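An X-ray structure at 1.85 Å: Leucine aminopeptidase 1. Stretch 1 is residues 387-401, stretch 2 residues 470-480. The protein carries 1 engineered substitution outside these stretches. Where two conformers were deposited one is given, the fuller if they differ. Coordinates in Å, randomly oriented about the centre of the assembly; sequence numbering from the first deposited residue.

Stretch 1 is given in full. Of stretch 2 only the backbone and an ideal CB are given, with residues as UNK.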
# COMPACT_ATOMS: atom_id res chain seq x y z
N ASN A 387 -30.12 -10.02 26.37
CA ASN A 387 -30.84 -11.26 26.07
C ASN A 387 -32.13 -11.02 25.32
O ASN A 387 -32.45 -11.75 24.38
CB ASN A 387 -31.12 -12.04 27.37
CG ASN A 387 -29.84 -12.51 28.04
OD1 ASN A 387 -28.86 -12.82 27.37
ND2 ASN A 387 -29.85 -12.54 29.36
N GLU A 388 -32.86 -9.99 25.71
CA GLU A 388 -34.16 -9.73 25.09
C GLU A 388 -34.02 -9.31 23.61
O GLU A 388 -34.86 -9.68 22.79
CB GLU A 388 -34.88 -8.64 25.87
CG GLU A 388 -36.33 -8.51 25.48
CD GLU A 388 -37.01 -7.38 26.21
OE1 GLU A 388 -36.36 -6.77 27.10
OE2 GLU A 388 -38.19 -7.11 25.89
N ILE A 389 -33.01 -8.52 23.29
CA ILE A 389 -32.83 -8.08 21.88
C ILE A 389 -32.30 -9.22 21.03
O ILE A 389 -32.61 -9.32 19.85
CB ILE A 389 -31.99 -6.77 21.76
CG1 ILE A 389 -32.32 -6.05 20.43
CG2 ILE A 389 -30.47 -7.03 22.01
CD1 ILE A 389 -31.77 -4.63 20.32
N ILE A 390 -31.53 -10.13 21.64
CA ILE A 390 -31.06 -11.30 20.87
C ILE A 390 -32.27 -12.17 20.52
O ILE A 390 -32.43 -12.64 19.37
CB ILE A 390 -29.97 -12.09 21.65
CG1 ILE A 390 -28.66 -11.31 21.64
CG2 ILE A 390 -29.73 -13.46 21.01
CD1 ILE A 390 -27.69 -11.69 22.79
N LYS A 391 -33.14 -12.35 21.51
CA LYS A 391 -34.39 -13.08 21.30
C LYS A 391 -35.29 -12.41 20.22
O LYS A 391 -35.84 -13.11 19.33
CB LYS A 391 -35.13 -13.16 22.65
CG LYS A 391 -36.53 -13.72 22.54
CD LYS A 391 -37.12 -13.86 23.93
CE LYS A 391 -38.62 -14.07 23.89
NZ LYS A 391 -39.11 -14.34 25.27
N ALA A 392 -35.41 -11.09 20.30
CA ALA A 392 -36.11 -10.30 19.27
C ALA A 392 -35.49 -10.45 17.88
O ALA A 392 -36.23 -10.53 16.89
CB ALA A 392 -36.19 -8.83 19.67
N GLY A 393 -34.16 -10.51 17.80
CA GLY A 393 -33.46 -10.75 16.51
C GLY A 393 -33.85 -12.09 15.91
O GLY A 393 -34.06 -12.19 14.69
N LYS A 394 -33.92 -13.11 16.75
CA LYS A 394 -34.27 -14.46 16.31
C LYS A 394 -35.73 -14.49 15.82
O LYS A 394 -36.01 -15.08 14.78
CB LYS A 394 -34.04 -15.50 17.41
CG LYS A 394 -32.54 -15.82 17.63
CD LYS A 394 -32.40 -17.02 18.56
CE LYS A 394 -31.02 -17.12 19.22
NZ LYS A 394 -29.99 -17.39 18.22
N ALA A 395 -36.62 -13.83 16.55
CA ALA A 395 -38.05 -13.86 16.22
C ALA A 395 -38.37 -13.02 14.99
O ALA A 395 -39.35 -13.29 14.31
CB ALA A 395 -38.89 -13.43 17.41
N SER A 396 -37.57 -11.98 14.73
CA SER A 396 -37.84 -11.02 13.63
C SER A 396 -37.08 -11.37 12.36
O SER A 396 -37.47 -10.92 11.29
CB SER A 396 -37.42 -9.59 14.02
OG SER A 396 -36.03 -9.53 14.37
N GLY A 397 -36.00 -12.14 12.48
CA GLY A 397 -35.03 -12.27 11.39
C GLY A 397 -34.01 -11.14 11.20
O GLY A 397 -33.11 -11.27 10.37
N ASP A 398 -34.12 -10.06 11.99
CA ASP A 398 -33.11 -8.99 12.01
C ASP A 398 -32.14 -9.41 13.14
O ASP A 398 -32.30 -9.01 14.28
CB ASP A 398 -33.76 -7.64 12.36
CG ASP A 398 -34.48 -6.98 11.18
OD1 ASP A 398 -34.50 -7.54 10.05
OD2 ASP A 398 -35.05 -5.89 11.39
N LEU A 399 -31.19 -10.27 12.81
CA LEU A 399 -30.34 -10.92 13.84
C LEU A 399 -29.49 -9.95 14.62
O LEU A 399 -29.08 -8.90 14.08
CB LEU A 399 -29.45 -11.98 13.19
CG LEU A 399 -30.23 -13.18 12.62
CD1 LEU A 399 -29.30 -14.09 11.80
CD2 LEU A 399 -30.81 -13.97 13.78
N VAL A 400 -29.26 -10.27 15.89
CA VAL A 400 -28.44 -9.43 16.78
C VAL A 400 -27.49 -10.35 17.56
O VAL A 400 -27.91 -11.43 18.02
CB VAL A 400 -29.32 -8.65 17.77
CG1 VAL A 400 -28.46 -7.80 18.71
CG2 VAL A 400 -30.33 -7.75 17.02
N ALA A 401 -26.22 -9.93 17.66
CA ALA A 401 -25.21 -10.63 18.45
C ALA A 401 -24.67 -9.65 19.49
O ALA A 401 -24.65 -8.42 19.27
CB ALA A 401 -24.05 -11.14 17.52
N UNK A 470 -33.42 -3.10 4.61
CA UNK A 470 -34.50 -2.63 5.46
C UNK A 470 -34.48 -3.17 6.88
O UNK A 470 -35.53 -3.39 7.49
CB UNK A 470 -35.84 -2.99 4.81
N UNK A 471 -33.28 -3.41 7.41
CA UNK A 471 -33.08 -3.85 8.79
C UNK A 471 -33.58 -2.81 9.78
O UNK A 471 -33.33 -1.59 9.61
CB UNK A 471 -31.60 -4.15 9.05
N UNK A 472 -34.25 -3.27 10.84
CA UNK A 472 -34.58 -2.39 11.95
C UNK A 472 -36.07 -2.45 12.32
O UNK A 472 -36.39 -2.75 13.46
CB UNK A 472 -34.19 -0.95 11.60
N UNK A 473 -36.98 -2.15 11.37
CA UNK A 473 -38.43 -2.25 11.69
C UNK A 473 -38.87 -3.62 12.22
O UNK A 473 -39.65 -3.68 13.18
CB UNK A 473 -39.25 -1.93 10.44
N UNK A 474 -38.38 -4.71 11.64
CA UNK A 474 -38.80 -6.03 12.12
C UNK A 474 -38.26 -6.26 13.53
O UNK A 474 -38.99 -6.69 14.41
CB UNK A 474 -38.32 -7.13 11.17
N UNK A 475 -36.98 -5.96 13.74
CA UNK A 475 -36.35 -6.10 15.08
C UNK A 475 -37.14 -5.35 16.15
O UNK A 475 -37.48 -5.92 17.19
CB UNK A 475 -34.91 -5.58 15.05
N UNK A 476 -37.41 -4.06 15.93
CA UNK A 476 -38.07 -3.28 16.97
C UNK A 476 -39.56 -3.57 17.11
O UNK A 476 -40.12 -3.38 18.17
CB UNK A 476 -37.87 -1.79 16.69
N UNK A 477 -40.17 -4.04 16.04
CA UNK A 477 -41.56 -4.51 16.14
C UNK A 477 -41.66 -5.69 17.08
O UNK A 477 -42.57 -5.74 17.89
CB UNK A 477 -42.11 -4.89 14.76
N UNK A 478 -40.72 -6.63 16.97
CA UNK A 478 -40.73 -7.81 17.87
C UNK A 478 -40.26 -7.43 19.25
O UNK A 478 -40.81 -7.91 20.23
CB UNK A 478 -39.85 -8.93 17.32
N UNK A 479 -39.25 -6.57 19.35
CA UNK A 479 -38.74 -6.17 20.67
C UNK A 479 -39.77 -5.38 21.51
O UNK A 479 -39.94 -5.64 22.72
CB UNK A 479 -37.48 -5.33 20.49
N UNK A 480 -40.43 -4.42 20.86
CA UNK A 480 -41.32 -3.49 21.56
C UNK A 480 -42.80 -3.73 21.24
O UNK A 480 -43.67 -2.98 21.69
CB UNK A 480 -40.95 -2.05 21.20

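Position 470 has phi/psi of 71/33, a positive phi that favours glycine, and no atom of stretch 1 lies near its ideal CB. It is Gly470.

At 471 CA-to-CB points sideways, with the ideal CB 4.5 Å from Asp398 OD2. Beyond lie the Asp398 CB and the backbone carbonyl of Leu399, so a long side chain ending in a donor would suit, though an apolar one could also fill the space. Tyr471 does both jobs: its ring takes Asp398 CB over one face, 3.9 Å from the centroid, and its OH donates to Leu399 O at 2.7 Å.

Position 472 has phi/psi of 129/-58, where a CB would be jammed against the preceding carbonyl, so glycine is called for. Gly472 is the N-cap residue, and its N donates to Asp398 OD2 at 2.8 Å.

At 473 CA-to-CB points away, and phi of -55 at the first turn of a helix admits proline among many others. Pro473 is found.

Position 474 points toward stretch 1, its ideal CB 3.5 Å from Asp398 OD2. So close an approach favours something small, such as alanine or serine. Ala474 fits, and its N donates to water 2, which donates to Asp398 OD2.

At 475 the backbone N donates to Asp398 OD2 at 3.0 Å. The ideal CB is 3.6 Å from Asp398 CB, and a hollow formed by Ile389, Ala392, Gly393 and Ser396 would accept leucine, isoleucine or methionine. Leu475 enters as a knob: Leu475 CD1 reaches Gly393 N at 3.5 Å, and both its methyls, CD1 and CD2, lie 3.8 Å from Val400 CG2.

Positions 476 and 477 have ideal CBs beyond reach of stretch 1, which scarcely constrains them. They are Phe476 and Ser477.

Position 478 points toward the end of the first helix, its ideal CB 4.0 Å from Ala392 O. A small residue suits, and serine or threonine could address the carbonyl. In Thr478, OG1 lies 2.9 Å from Ala392 O and 3.1 Å from Leu475 O, two acceptors for one proton.

At 479 the ideal CB is 3.8 Å from Ala392 CB, with Ile389 beyond, inviting a branched or long apolar chain. Leu479 packs CD2 on Ile389 CG1 at 4.0 Å and CD1 on Glu388 CG at 3.7 Å.

Position 480 points away; many residues would do, and Leu480 makes no contact with stretch 1.

Stretch 2 (470-480) GYGPALFSTLL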
# COMPACT_ATOMS: atom_id res chain seq x y z
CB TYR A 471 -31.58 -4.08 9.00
CG TYR A 471 -31.19 -4.71 10.32
CD1 TYR A 471 -30.85 -6.07 10.38
CD2 TYR A 471 -31.12 -3.94 11.48
CE1 TYR A 471 -30.45 -6.65 11.61
CE2 TYR A 471 -30.74 -4.50 12.70
CZ TYR A 471 -30.41 -5.83 12.75
OH TYR A 471 -30.00 -6.34 13.96
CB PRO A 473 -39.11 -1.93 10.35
CG PRO A 473 -38.09 -1.00 9.63
CD PRO A 473 -36.74 -1.57 10.02
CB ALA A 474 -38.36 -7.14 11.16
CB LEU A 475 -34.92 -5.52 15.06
CG LEU A 475 -34.21 -5.63 16.41
CD1 LEU A 475 -34.09 -7.13 16.88
CD2 LEU A 475 -32.81 -5.02 16.27
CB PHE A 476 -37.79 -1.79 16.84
CG PHE A 476 -36.41 -1.43 17.30
CD1 PHE A 476 -36.13 -1.33 18.66
CD2 PHE A 476 -35.37 -1.31 16.38
CE1 PHE A 476 -34.83 -1.06 19.11
CE2 PHE A 476 -34.06 -1.01 16.82
CZ PHE A 476 -33.79 -0.90 18.19
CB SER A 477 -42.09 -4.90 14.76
OG SER A 477 -42.27 -3.71 14.03
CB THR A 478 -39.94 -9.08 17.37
OG1 THR A 478 -38.56 -8.78 17.15
CG2 THR A 478 -40.57 -9.69 16.11
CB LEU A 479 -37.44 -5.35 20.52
CG LEU A 479 -36.78 -4.89 21.85
CD1 LEU A 479 -36.31 -6.12 22.62
CD2 LEU A 479 -35.60 -3.99 21.53
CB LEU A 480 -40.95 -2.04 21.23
CG LEU A 480 -39.48 -1.63 21.47
CD1 LEU A 480 -39.25 -0.20 21.00
CD2 LEU A 480 -39.19 -1.73 22.99
O HOH W 1 -39.35 -8.11 23.92
O HOH W 2 -36.61 -5.09 9.36
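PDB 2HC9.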